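PDB 1VPR: luciferase from Lingulodinium polyedrum, which catalyses the oxidation of dinoflagellate luciferin by molecular oxygen with emission of blue light, the chain here being the third of three homologous luciferase domains. Local coordinates for residues A[5-10]-A[311-316]; A[198-203]-A[262-267]; A[217-222]-A[227-232]; A[237-242]-A[247-252]. All blocks are in the same frame, centred on the assembly; numbering follows the deposited sequence.

Interaction 1. Residues A[5-10]-A[311-316]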
loop_
_atom_site.group_PDB
_atom_site.type_symbol
_atom_site.label_atom_id
_atom_site.label_comp_id
_atom_site.label_asym_id
_atom_site.label_seq_id
_atom_site.Cartn_x
_atom_site.Cartn_y
_atom_site.Cartn_z
ATOM N N GLY A 5 1.076 6.210 -19.157
ATOM C CA GLY A 5 1.575 6.538 -17.835
ATOM C C GLY A 5 2.079 5.325 -17.069
ATOM O O GLY A 5 2.441 5.427 -15.888
ATOM N N PHE A 6 2.115 4.167 -17.720
ATOM C CA PHE A 6 2.594 2.982 -17.025
ATOM C C PHE A 6 4.049 2.706 -17.368
ATOM O O PHE A 6 4.665 3.467 -18.107
ATOM C CB PHE A 6 1.698 1.771 -17.333
ATOM C CG PHE A 6 0.307 1.888 -16.747
ATOM C CD1 PHE A 6 -0.730 2.464 -17.483
ATOM C CD2 PHE A 6 0.052 1.483 -15.440
ATOM C CE1 PHE A 6 -2.000 2.640 -16.927
ATOM C CE2 PHE A 6 -1.212 1.652 -14.873
ATOM C CZ PHE A 6 -2.243 2.233 -15.617
ATOM N N GLU A 7 4.600 1.634 -16.807
ATOM C CA GLU A 7 5.995 1.269 -17.048
ATOM C C GLU A 7 6.237 1.002 -18.535
ATOM O O GLU A 7 5.392 0.409 -19.225
ATOM C CB GLU A 7 6.350 0.017 -16.247
ATOM C CG GLU A 7 7.832 -0.337 -16.225
ATOM C CD GLU A 7 8.604 0.430 -15.164
ATOM O OE1 GLU A 7 8.091 0.533 -14.032
ATOM O OE2 GLU A 7 9.720 0.912 -15.453
ATOM N N ALA A 8 7.391 1.448 -19.027
ATOM C CA ALA A 8 7.736 1.241 -20.427
ATOM C C ALA A 8 7.994 -0.248 -20.617
ATOM O O ALA A 8 8.681 -0.876 -19.807
ATOM C CB ALA A 8 8.986 2.045 -20.789
ATOM N N GLY A 9 7.438 -0.817 -21.677
ATOM C CA GLY A 9 7.645 -2.229 -21.918
ATOM C C GLY A 9 6.442 -2.820 -22.607
ATOM O O GLY A 9 5.326 -2.310 -22.463
ATOM N N ASP A 10 6.666 -3.894 -23.358
ATOM C CA ASP A 10 5.592 -4.559 -24.079
ATOM C C ASP A 10 5.503 -6.037 -23.742
ATOM O O ASP A 10 4.761 -6.772 -24.393
ATOM C CB ASP A 10 5.802 -4.398 -25.588
ATOM C CG ASP A 10 7.268 -4.306 -25.957
ATOM O OD1 ASP A 10 8.077 -5.057 -25.369
ATOM O OD2 ASP A 10 7.616 -3.483 -26.833
ATOM N N GLU A 311 13.062 -4.770 -11.442
ATOM C CA GLU A 311 12.709 -4.791 -12.873
ATOM C C GLU A 311 11.593 -3.776 -13.117
ATOM O O GLU A 311 10.567 -4.071 -13.740
ATOM C CB GLU A 311 12.273 -6.202 -13.296
ATOM C CG GLU A 311 13.450 -7.185 -13.342
ATOM C CD GLU A 311 13.118 -8.489 -14.057
ATOM O OE1 GLU A 311 12.690 -9.454 -13.398
ATOM O OE2 GLU A 311 13.276 -8.544 -15.294
ATOM N N SER A 312 11.807 -2.575 -12.598
ATOM C CA SER A 312 10.842 -1.493 -12.705
ATOM C C SER A 312 11.630 -0.227 -12.421
ATOM O O SER A 312 12.551 -0.238 -11.595
ATOM C CB SER A 312 9.746 -1.700 -11.665
ATOM O OG SER A 312 8.657 -0.819 -11.910
ATOM N N ASP A 313 11.292 0.862 -13.096
ATOM C CA ASP A 313 12.029 2.115 -12.916
ATOM C C ASP A 313 11.484 3.092 -11.882
ATOM O O ASP A 313 10.299 3.135 -11.631
ATOM C CB ASP A 313 12.097 2.866 -14.241
ATOM C CG ASP A 313 12.850 2.103 -15.309
ATOM O OD1 ASP A 313 12.492 2.275 -16.500
ATOM O OD2 ASP A 313 13.791 1.350 -14.966
ATOM N N PRO A 314 12.361 3.893 -11.275
ATOM C CA PRO A 314 11.911 4.880 -10.284
ATOM C C PRO A 314 11.135 5.974 -11.029
ATOM O O PRO A 314 11.201 6.061 -12.263
ATOM C CB PRO A 314 13.217 5.474 -9.752
ATOM C CG PRO A 314 14.232 4.402 -9.980
ATOM C CD PRO A 314 13.834 3.790 -11.305
ATOM N N ILE A 315 10.400 6.801 -10.295
ATOM C CA ILE A 315 9.726 7.945 -10.903
ATOM C C ILE A 315 10.156 9.111 -9.992
ATOM O O ILE A 315 10.635 8.880 -8.859
ATOM C CB ILE A 315 8.186 7.797 -10.962
ATOM C CG1 ILE A 315 7.617 7.444 -9.587
ATOM C CG2 ILE A 315 7.810 6.723 -11.984
ATOM C CD1 ILE A 315 6.090 7.635 -9.500
ATOM N N PRO A 316 10.026 10.360 -10.473
ATOM C CA PRO A 316 10.414 11.555 -9.710
ATOM C C PRO A 316 9.859 11.638 -8.303
ATOM O O PRO A 316 8.765 11.141 -8.010
ATOM C CB PRO A 316 9.919 12.695 -10.582
ATOM C CG PRO A 316 10.106 12.129 -11.981
ATOM C CD PRO A 316 9.554 10.732 -11.821
#

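Interaction 2. Residues A[198-203]-A[262-267]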
loop_
_atom_site.group_PDB
_atom_site.type_symbol
_atom_site.label_atom_id
_atom_site.label_comp_id
_atom_site.label_asym_id
_atom_site.label_seq_id
_atom_site.Cartn_x
_atom_site.Cartn_y
_atom_site.Cartn_z
ATOM N N ASP A 198 -9.108 -3.626 3.093
ATOM C CA ASP A 198 -8.612 -2.472 2.339
ATOM C C ASP A 198 -7.163 -2.120 2.632
ATOM O O ASP A 198 -6.624 -2.374 3.723
ATOM C CB ASP A 198 -9.511 -1.231 2.543
ATOM C CG ASP A 198 -9.562 -0.314 1.301
ATOM O OD1 ASP A 198 -10.218 0.759 1.349
ATOM O OD2 ASP A 198 -8.958 -0.660 0.260
ATOM N N HIS A 199 -6.547 -1.536 1.613
ATOM C CA HIS A 199 -5.168 -1.105 1.635
ATOM C C HIS A 199 -4.186 -2.015 2.356
ATOM O O HIS A 199 -4.088 -3.187 2.008
ATOM C CB HIS A 199 -5.052 0.370 2.105
ATOM C CG HIS A 199 -5.738 0.681 3.402
ATOM N ND1 HIS A 199 -5.129 0.505 4.626
ATOM C CD2 HIS A 199 -6.973 1.176 3.661
ATOM C CE1 HIS A 199 -5.960 0.878 5.585
ATOM N NE2 HIS A 199 -7.086 1.288 5.024
ATOM N N HIS A 200 -3.464 -1.525 3.364
ATOM C CA HIS A 200 -2.460 -2.390 3.976
ATOM C C HIS A 200 -2.909 -3.403 4.995
ATOM O O HIS A 200 -2.074 -3.991 5.671
ATOM C CB HIS A 200 -1.311 -1.543 4.528
ATOM C CG HIS A 200 -0.614 -0.755 3.467
ATOM N ND1 HIS A 200 -0.128 -1.339 2.316
ATOM C CD2 HIS A 200 -0.332 0.564 3.371
ATOM C CE1 HIS A 200 0.430 -0.410 1.559
ATOM N NE2 HIS A 200 0.320 0.754 2.177
ATOM N N GLN A 201 -4.221 -3.606 5.108
ATOM C CA GLN A 201 -4.759 -4.619 6.002
ATOM C C GLN A 201 -4.469 -5.985 5.388
ATOM O O GLN A 201 -4.356 -6.982 6.110
ATOM C CB GLN A 201 -6.253 -4.403 6.213
ATOM C CG GLN A 201 -6.503 -3.299 7.231
ATOM C CD GLN A 201 -7.917 -2.773 7.233
ATOM O OE1 GLN A 201 -8.545 -2.691 8.278
ATOM N NE2 GLN A 201 -8.410 -2.382 6.076
ATOM N N THR A 202 -4.347 -6.034 4.060
ATOM C CA THR A 202 -3.981 -7.276 3.376
ATOM C C THR A 202 -2.969 -6.879 2.313
ATOM O O THR A 202 -2.792 -5.700 2.040
ATOM C CB THR A 202 -5.177 -7.980 2.669
ATOM O OG1 THR A 202 -5.801 -7.079 1.745
ATOM C CG2 THR A 202 -6.191 -8.429 3.689
ATOM N N GLY A 203 -2.305 -7.852 1.694
ATOM C CA GLY A 203 -1.345 -7.462 0.685
ATOM C C GLY A 203 -1.781 -7.707 -0.749
ATOM O O GLY A 203 -2.783 -8.394 -1.024
ATOM N N GLY A 262 5.642 3.507 9.836
ATOM C CA GLY A 262 4.821 4.575 9.281
ATOM C C GLY A 262 3.389 4.528 9.743
ATOM O O GLY A 262 3.038 3.816 10.691
ATOM N N PHE A 263 2.545 5.286 9.082
ATOM C CA PHE A 263 1.141 5.310 9.451
ATOM C C PHE A 263 0.393 5.829 8.248
ATOM O O PHE A 263 0.993 6.479 7.380
ATOM C CB PHE A 263 0.911 6.275 10.619
ATOM C CG PHE A 263 1.243 7.685 10.291
ATOM C CD1 PHE A 263 2.569 8.136 10.344
ATOM C CD2 PHE A 263 0.244 8.568 9.885
ATOM C CE1 PHE A 263 2.883 9.441 10.000
ATOM C CE2 PHE A 263 0.557 9.883 9.531
ATOM C CZ PHE A 263 1.858 10.317 9.590
ATOM N N PHE A 264 -0.909 5.548 8.195
ATOM C CA PHE A 264 -1.749 6.020 7.103
ATOM C C PHE A 264 -3.075 6.457 7.678
ATOM O O PHE A 264 -3.712 5.693 8.382
ATOM C CB PHE A 264 -2.019 4.922 6.064
ATOM C CG PHE A 264 -0.819 4.543 5.265
ATOM C CD1 PHE A 264 0.089 3.624 5.751
ATOM C CD2 PHE A 264 -0.547 5.187 4.063
ATOM C CE1 PHE A 264 1.267 3.356 5.064
ATOM C CE2 PHE A 264 0.622 4.922 3.369
ATOM C CZ PHE A 264 1.534 4.010 3.870
ATOM N N TRP A 265 -3.473 7.684 7.366
ATOM C CA TRP A 265 -4.748 8.223 7.808
ATOM C C TRP A 265 -5.779 7.867 6.760
ATOM O O TRP A 265 -5.659 8.294 5.615
ATOM C CB TRP A 265 -4.697 9.744 7.920
ATOM C CG TRP A 265 -4.097 10.248 9.190
ATOM C CD1 TRP A 265 -2.845 10.755 9.361
ATOM C CD2 TRP A 265 -4.735 10.303 10.477
ATOM N NE1 TRP A 265 -2.651 11.122 10.679
ATOM C CE2 TRP A 265 -3.799 10.860 11.384
ATOM C CE3 TRP A 265 -6.002 9.940 10.951
ATOM C CZ2 TRP A 265 -4.096 11.064 12.738
ATOM C CZ3 TRP A 265 -6.296 10.145 12.313
ATOM C CH2 TRP A 265 -5.347 10.701 13.177
ATOM N N GLU A 266 -6.780 7.085 7.150
ATOM C CA GLU A 266 -7.861 6.690 6.241
ATOM C C GLU A 266 -8.894 7.796 6.458
ATOM O O GLU A 266 -9.635 7.798 7.455
ATOM C CB GLU A 266 -8.407 5.324 6.664
ATOM C CG GLU A 266 -9.536 4.770 5.804
ATOM C CD GLU A 266 -10.009 3.418 6.317
ATOM O OE1 GLU A 266 -10.613 3.398 7.416
ATOM O OE2 GLU A 266 -9.755 2.385 5.636
HETATM N N MSE A 267 -8.933 8.737 5.513
HETATM C CA MSE A 267 -9.770 9.908 5.629
HETATM C C MSE A 267 -11.270 9.707 5.794
HETATM O O MSE A 267 -11.913 10.465 6.513
HETATM C CB MSE A 267 -9.492 10.848 4.457
HETATM C CG MSE A 267 -8.024 11.292 4.322
HETATM SE SE MSE A 267 -7.333 12.034 5.969
HETATM C CE MSE A 267 -8.766 13.303 6.314
HETATM O O HOH W 1 -10.164 2.969 2.976
#

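Interaction 3. Residues A[217-222]-A[227-232]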
loop_
_atom_site.group_PDB
_atom_site.type_symbol
_atom_site.label_atom_id
_atom_site.label_comp_id
_atom_site.label_asym_id
_atom_site.label_seq_id
_atom_site.Cartn_x
_atom_site.Cartn_y
_atom_site.Cartn_z
ATOM N N THR A 217 10.834 4.047 -4.593
ATOM C CA THR A 217 9.722 4.034 -5.546
ATOM C C THR A 217 9.146 2.632 -5.333
ATOM O O THR A 217 9.886 1.645 -5.300
ATOM C CB THR A 217 10.168 4.183 -6.976
ATOM O OG1 THR A 217 10.613 5.528 -7.179
ATOM C CG2 THR A 217 8.986 3.888 -7.933
ATOM N N VAL A 218 7.832 2.535 -5.159
ATOM C CA VAL A 218 7.195 1.261 -4.889
ATOM C C VAL A 218 6.056 0.951 -5.864
ATOM O O VAL A 218 5.166 1.773 -6.079
ATOM C CB VAL A 218 6.619 1.225 -3.426
ATOM C CG1 VAL A 218 5.932 -0.116 -3.139
ATOM C CG2 VAL A 218 7.734 1.464 -2.419
ATOM N N ASP A 219 6.122 -0.226 -6.469
ATOM C CA ASP A 219 5.078 -0.692 -7.372
ATOM C C ASP A 219 4.276 -1.628 -6.484
ATOM O O ASP A 219 4.836 -2.563 -5.886
ATOM C CB ASP A 219 5.688 -1.444 -8.562
ATOM C CG ASP A 219 6.589 -0.546 -9.394
ATOM O OD1 ASP A 219 6.069 0.238 -10.199
ATOM O OD2 ASP A 219 7.826 -0.575 -9.226
ATOM N N ALA A 220 2.978 -1.347 -6.376
ATOM C CA ALA A 220 2.042 -2.120 -5.555
ATOM C C ALA A 220 0.860 -2.560 -6.414
ATOM O O ALA A 220 0.663 -2.045 -7.507
ATOM C CB ALA A 220 1.540 -1.275 -4.396
ATOM N N SER A 221 0.069 -3.498 -5.905
ATOM C CA SER A 221 -1.066 -4.035 -6.653
ATOM C C SER A 221 -2.134 -3.027 -7.039
ATOM O O SER A 221 -2.650 -2.285 -6.181
ATOM C CB SER A 221 -1.722 -5.161 -5.846
ATOM O OG SER A 221 -2.930 -5.620 -6.448
ATOM N N VAL A 222 -2.487 -3.009 -8.325
ATOM C CA VAL A 222 -3.545 -2.112 -8.784
ATOM C C VAL A 222 -4.918 -2.728 -8.470
ATOM O O VAL A 222 -5.960 -2.125 -8.705
ATOM C CB VAL A 222 -3.411 -1.776 -10.285
ATOM C CG1 VAL A 222 -2.227 -0.820 -10.471
ATOM C CG2 VAL A 222 -3.213 -3.051 -11.118
ATOM N N ARG A 227 -3.066 3.923 -7.763
ATOM C CA ARG A 227 -1.808 4.298 -8.412
ATOM C C ARG A 227 -0.847 3.099 -8.424
ATOM O O ARG A 227 -0.561 2.508 -7.387
ATOM C CB ARG A 227 -1.196 5.538 -7.709
ATOM C CG ARG A 227 0.207 5.923 -8.185
ATOM C CD ARG A 227 0.589 7.371 -7.892
ATOM N NE ARG A 227 -0.075 7.950 -6.730
ATOM C CZ ARG A 227 -0.367 9.249 -6.627
ATOM N NH1 ARG A 227 -0.048 10.078 -7.624
ATOM N NH2 ARG A 227 -0.986 9.731 -5.545
ATOM N N ALA A 228 -0.366 2.734 -9.607
ATOM C CA ALA A 228 0.521 1.590 -9.743
ATOM C C ALA A 228 1.887 1.823 -9.110
ATOM O O ALA A 228 2.464 0.920 -8.498
ATOM C CB ALA A 228 0.696 1.244 -11.254
ATOM N N LYS A 229 2.392 3.041 -9.258
ATOM C CA LYS A 229 3.721 3.399 -8.763
ATOM C C LYS A 229 3.735 4.682 -7.950
ATOM O O LYS A 229 3.134 5.687 -8.373
ATOM C CB LYS A 229 4.658 3.615 -9.955
ATOM C CG LYS A 229 4.718 2.443 -10.918
ATOM C CD LYS A 229 5.523 2.749 -12.190
ATOM C CE LYS A 229 6.960 3.068 -11.868
ATOM N NZ LYS A 229 7.716 1.824 -11.595
ATOM N N ARG A 230 4.438 4.674 -6.818
ATOM C CA ARG A 230 4.552 5.882 -5.996
ATOM C C ARG A 230 5.992 6.003 -5.508
ATOM O O ARG A 230 6.703 5.007 -5.345
ATOM C CB ARG A 230 3.601 5.861 -4.773
ATOM C CG ARG A 230 4.064 5.008 -3.577
ATOM C CD ARG A 230 3.693 3.550 -3.734
ATOM N NE ARG A 230 2.237 3.399 -3.834
ATOM C CZ ARG A 230 1.617 2.788 -4.847
ATOM N NH1 ARG A 230 2.323 2.278 -5.842
ATOM N NH2 ARG A 230 0.291 2.677 -4.866
ATOM N N THR A 231 6.432 7.236 -5.327
ATOM C CA THR A 231 7.778 7.505 -4.823
ATOM C C THR A 231 7.599 8.377 -3.583
ATOM O O THR A 231 6.801 9.320 -3.587
ATOM C CB THR A 231 8.634 8.292 -5.848
ATOM O OG1 THR A 231 8.881 7.475 -7.001
ATOM C CG2 THR A 231 9.972 8.672 -5.251
ATOM N N TRP A 232 8.341 8.075 -2.525
ATOM C CA TRP A 232 8.234 8.870 -1.313
ATOM C C TRP A 232 9.580 8.973 -0.613
ATOM O O TRP A 232 10.545 8.315 -0.997
ATOM C CB TRP A 232 7.167 8.271 -0.361
ATOM C CG TRP A 232 7.166 6.780 -0.225
ATOM C CD1 TRP A 232 6.246 5.905 -0.759
ATOM C CD2 TRP A 232 8.146 5.963 0.443
ATOM N NE1 TRP A 232 6.596 4.608 -0.476
ATOM C CE2 TRP A 232 7.758 4.609 0.256
ATOM C CE3 TRP A 232 9.311 6.239 1.173
ATOM C CZ2 TRP A 232 8.498 3.536 0.770
ATOM C CZ3 TRP A 232 10.052 5.164 1.687
ATOM C CH2 TRP A 232 9.641 3.834 1.480
HETATM O O HOH W 2 1.859 -1.839 -9.848
#

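Interaction 4. Residues A[237-242]-A[247-252]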
loop_
_atom_site.group_PDB
_atom_site.type_symbol
_atom_site.label_atom_id
_atom_site.label_comp_id
_atom_site.label_asym_id
_atom_site.label_seq_id
_atom_site.Cartn_x
_atom_site.Cartn_y
_atom_site.Cartn_z
ATOM N N TYR A 237 4.927 13.041 3.605
ATOM C CA TYR A 237 3.607 12.537 3.240
ATOM C C TYR A 237 3.430 12.191 1.770
ATOM O O TYR A 237 4.118 12.704 0.887
ATOM C CB TYR A 237 2.525 13.580 3.586
ATOM C CG TYR A 237 1.853 13.393 4.929
ATOM C CD1 TYR A 237 2.288 14.084 6.054
ATOM C CD2 TYR A 237 0.776 12.533 5.063
ATOM C CE1 TYR A 237 1.656 13.922 7.279
ATOM C CE2 TYR A 237 0.144 12.359 6.274
ATOM C CZ TYR A 237 0.592 13.060 7.375
ATOM O OH TYR A 237 -0.038 12.878 8.566
ATOM N N PHE A 238 2.502 11.285 1.516
ATOM C CA PHE A 238 2.144 10.964 0.157
ATOM C C PHE A 238 0.692 10.558 0.211
ATOM O O PHE A 238 0.147 10.223 1.265
ATOM C CB PHE A 238 3.077 9.914 -0.501
ATOM C CG PHE A 238 3.102 8.569 0.171
ATOM C CD1 PHE A 238 2.412 7.497 -0.380
ATOM C CD2 PHE A 238 3.875 8.361 1.308
ATOM C CE1 PHE A 238 2.495 6.217 0.196
ATOM C CE2 PHE A 238 3.968 7.105 1.885
ATOM C CZ PHE A 238 3.275 6.022 1.323
ATOM N N TYR A 239 0.055 10.617 -0.935
ATOM C CA TYR A 239 -1.357 10.342 -1.042
ATOM C C TYR A 239 -1.603 9.005 -1.748
ATOM O O TYR A 239 -1.035 8.749 -2.812
ATOM C CB TYR A 239 -1.982 11.493 -1.832
ATOM C CG TYR A 239 -3.384 11.234 -2.342
ATOM C CD1 TYR A 239 -4.374 10.763 -1.483
ATOM C CD2 TYR A 239 -3.720 11.468 -3.684
ATOM C CE1 TYR A 239 -5.676 10.533 -1.929
ATOM C CE2 TYR A 239 -5.018 11.235 -4.148
ATOM C CZ TYR A 239 -5.992 10.769 -3.253
ATOM O OH TYR A 239 -7.296 10.580 -3.657
ATOM N N GLU A 240 -2.426 8.159 -1.139
ATOM C CA GLU A 240 -2.769 6.880 -1.734
ATOM C C GLU A 240 -4.252 6.770 -2.093
ATOM O O GLU A 240 -5.085 6.539 -1.219
ATOM C CB GLU A 240 -2.420 5.723 -0.790
ATOM C CG GLU A 240 -0.931 5.456 -0.634
ATOM C CD GLU A 240 -0.378 4.567 -1.747
ATOM O OE1 GLU A 240 -0.913 4.602 -2.889
ATOM O OE2 GLU A 240 0.609 3.850 -1.473
ATOM N N PRO A 241 -4.614 7.004 -3.365
ATOM C CA PRO A 241 -6.037 6.856 -3.701
ATOM C C PRO A 241 -6.271 5.345 -3.799
ATOM O O PRO A 241 -5.413 4.618 -4.316
ATOM C CB PRO A 241 -6.157 7.539 -5.064
ATOM C CG PRO A 241 -4.743 7.512 -5.612
ATOM C CD PRO A 241 -3.910 7.791 -4.390
ATOM N N LEU A 242 -7.416 4.874 -3.318
ATOM C CA LEU A 242 -7.716 3.445 -3.318
ATOM C C LEU A 242 -8.796 3.062 -4.318
ATOM O O LEU A 242 -9.717 3.857 -4.609
ATOM C CB LEU A 242 -8.167 3.019 -1.925
ATOM C CG LEU A 242 -7.286 3.480 -0.763
ATOM C CD1 LEU A 242 -7.932 3.047 0.546
ATOM C CD2 LEU A 242 -5.878 2.923 -0.907
ATOM N N ASN A 247 -9.446 7.156 0.622
ATOM C CA ASN A 247 -8.317 8.066 0.395
ATOM C C ASN A 247 -7.399 8.019 1.609
ATOM O O ASN A 247 -7.860 8.177 2.749
ATOM C CB ASN A 247 -8.794 9.511 0.194
ATOM C CG ASN A 247 -9.625 9.696 -1.074
ATOM O OD1 ASN A 247 -9.110 9.670 -2.194
ATOM N ND2 ASN A 247 -10.928 9.879 -0.894
ATOM N N LEU A 248 -6.108 7.785 1.381
ATOM C CA LEU A 248 -5.158 7.743 2.492
ATOM C C LEU A 248 -4.085 8.789 2.319
ATOM O O LEU A 248 -3.645 9.068 1.201
ATOM C CB LEU A 248 -4.432 6.383 2.577
ATOM C CG LEU A 248 -5.192 5.064 2.502
ATOM C CD1 LEU A 248 -4.229 3.892 2.546
ATOM C CD2 LEU A 248 -6.177 4.987 3.664
ATOM N N LEU A 249 -3.670 9.371 3.441
ATOM C CA LEU A 249 -2.554 10.311 3.466
ATOM C C LEU A 249 -1.628 9.655 4.491
ATOM O O LEU A 249 -1.978 9.528 5.666
ATOM C CB LEU A 249 -2.999 11.709 3.910
ATOM C CG LEU A 249 -3.653 12.520 2.793
ATOM C CD1 LEU A 249 -4.228 13.789 3.368
ATOM C CD2 LEU A 249 -2.645 12.846 1.715
ATOM N N GLY A 250 -0.456 9.207 4.054
ATOM C CA GLY A 250 0.422 8.525 4.986
ATOM C C GLY A 250 1.872 8.888 4.827
ATOM O O GLY A 250 2.222 9.664 3.946
ATOM N N VAL A 251 2.709 8.286 5.664
ATOM C CA VAL A 251 4.130 8.550 5.693
ATOM C C VAL A 251 4.893 7.298 6.064
ATOM O O VAL A 251 4.414 6.523 6.884
ATOM C CB VAL A 251 4.474 9.606 6.817
ATOM C CG1 VAL A 251 5.977 9.665 7.020
ATOM C CG2 VAL A 251 3.932 10.991 6.459
ATOM N N TRP A 252 6.068 7.093 5.463
ATOM C CA TRP A 252 6.936 5.987 5.839
ATOM C C TRP A 252 8.179 6.681 6.375
ATOM O O TRP A 252 8.641 7.690 5.808
ATOM C CB TRP A 252 7.431 5.137 4.648
ATOM C CG TRP A 252 6.496 4.101 4.166
ATOM C CD1 TRP A 252 5.908 4.047 2.945
ATOM C CD2 TRP A 252 6.069 2.935 4.872
ATOM N NE1 TRP A 252 5.141 2.921 2.836
ATOM C CE2 TRP A 252 5.224 2.216 4.008
ATOM C CE3 TRP A 252 6.318 2.432 6.158
ATOM C CZ2 TRP A 252 4.624 1.006 4.375
ATOM C CZ3 TRP A 252 5.726 1.239 6.528
ATOM C CH2 TRP A 252 4.885 0.535 5.636
#

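Interaction 1. Residues A[5-10]-A[311-316]
Glu7 reaches across to Ser312 and Asp313 with its carboxylate, and nearly all of the contact is made by this one side chain. CG stands anti to the backbone N (chi1 -170°), and a bend at chi2 then turns the carboxylate onto the 311-316 loop. OE2 takes the backbone N-H of Asp313, with N to OE2 at 2.8 Å. The donor comes in on the syn side of OE2, somewhat out of the carboxylate plane. The same N-H has a weak second bond to OE1. OE1 of Glu7 lies 2.6 Å from OG of Ser312. The proton of that hydroxyl is not settled, because OD2 of Asp219 is also within its reach. OE1 has a further mate in Lys229, whose NZ forms a salt bridge with it and also bonds to the carbonyl O of Asp313. One lysine thus serves both segments. It probably also eases the meeting of two acidic groups: OE2 of Glu7 is 3.3 Å from OD1 of Asp313, with no bond between them. Their carboxylate planes are turned well away from each other. The Ser312 carbonyl O is taken by ND2 of Asn210. This is a small polar tie between two loops, fastening the N-terminal part of the chain, in the helical-bundle family region, to the loop after strand 297-307 of the calycin beta barrel.

Interaction 2. Residues A[198-203]-A[262-267]
CG of His199 is tucked between its own backbone N and carbonyl carbon (chi1 53°), while Glu266 is fully extended through chi1 and chi2, and this brings the imidazole to the carboxylate. The result is a His-carboxylate hydrogen bond in the calycin beta barrel, between the loop after helix 187-197 and strand 259-266. NE2 of His199 donates to OE2 of Glu266 at 2.9 Å, with an N-H...O angle of 154°. OE2 lies in the plane of the imidazole. The ring in turn meets OE2 from above the carboxylate plane, and the two planes are nearly perpendicular. A water donates to the same OE2 and to OD1 of Asp198, so it links two acidic groups that do not touch. The other oxygen of Glu266, OE1, is held by Arg271 in a salt bridge and by OG of Ser269, which helps fix the carboxylate. Phe273 packs edge-to-face with the His199 ring. A leucine in place of His199 is likely to leave OE2 of Glu266 with no N-H from this loop, only the water remaining on that oxygen among the partners described. Gln201 braces the loop from within: its NE2 and its backbone N both bond to the carbonyl O of Asp198, from opposite faces. The second aromatic meeting is between His200 and Phe264, whose rings are inclined at 59° to each other. CD2 of His200 comes over one face of the Phe264 ring, off centre, at 3.6 Å from CE1 of Phe264.

Interaction 3. Residues A[217-222]-A[227-232]
Strands 217-219 and 229-232 run antiparallel, their directions 156° apart, with Val218 and Arg230 as the hydrogen-bonded pair (Val218 N to Arg230 O 2.7 Å) flanked by the non-hydrogen-bonded pairs Thr217-Thr231 and Asp219-Lys229.

Arg230 folds its side chain back over the hairpin, with bends at chi2 and chi3. Its NH1 donates to Val218 O at 2.9 Å, almost in the guanidinium plane. That oxygen also accepts from Arg230 N, and the two donors approach it from opposite faces. NH2 grips Arg227 O at 2.7 Å, and NH1 adds a weak bond to Ala228 O. The guanidinium therefore turns its NH1 edge to the carbonyls of Val218 and Ala228, and the bonds fix its rotation. CB of Ala220 lies over one face of the group, near its rim. At the turn, Ala220 N bonds to Ala228 O, and a water donates to the carbonyl oxygens of both residues. NE of Arg230 makes a salt bridge with Glu240. CG2 of Val218 rests against the Trp232 indole, 3.9 Å from CZ2.

On the Thr217 and Asp219 side of the sheet, Lys229 lies alongside Asp219 and forms a salt bridge with it, although the exact place of OD1 is doubtful. The hydroxyls of Thr217 and Thr231 are also within bonding distance, either could donate, and the place of Thr231 OG1 is less certain.

This beta hairpin ends the barrel sheet at strand 229-233. Strand 215-219 is paired on its other side with strand 206-212, where Leu207 packs on Val218 and Ala220, and the 311-316 loop lies against Thr217, Asp219 and Lys229.

Interaction 4. Residues A[237-242]-A[247-252]
Leu248, Phe238 and Tyr237 each bury more surface than any other residue of this beta hairpin contact, whose strands 237-241 and 247-253 lie at one end of the calycin barrel sheet. Two hydrogen-bonded pairs, Phe238-Gly250 and Glu240-Leu248, set the antiparallel register. Leu248 meets Leu242 at about a right angle, its CG 3.9 Å from Leu242 CD1, and its CB faces CB of Glu240. Phe238 stands on the same side of the sheet. With CG between the backbone N and carbonyl carbon (chi1 61°), its ring leans over Gly250 toward Trp252. The Phe238 ring and the five-membered ring of Trp252 are inclined by only 21° but hardly overlap, and Phe238 CZ lies 3.7 Å from Trp252 CD1. Trp232 stacks on Phe238 as well. The other side of the sheet holds Tyr237, Tyr239 and Leu249. The Tyr239 hydroxyl donates to OD1 of Asn247 at 2.5 Å, and CB of Tyr239 touches CD2 of Leu249. A phenylalanine at Tyr239 would probably leave that amide oxygen of Asn247 without its hydroxyl donor. At the far end Val251 makes a CH-pi contact: CG2 sits 3.5 Å from the Tyr237 ring centroid, almost straight over the face.

How the interactions relate
Interactions 2, 3 and 4 are buried in the barrel, while interaction 1 is partly exposed near the surface. Interactions 3 and 4 are both hairpins and supply the two edge strands of the sheet. These edges meet through a salt bridge and a cluster of aromatic rings. Interaction 2 shares the sheet with interaction 4, since strand 259-266 pairs with strand 247-253. Interaction 1 joins interaction 3 through Lys229 and Asp219. The chemistry follows position: polar and charged between loops in interaction 1, a hydrogen bond and aromatic contact in interaction 2, backbone ladders elsewhere, with an arginine in interaction 3 and mainly apolar packing in interaction 4.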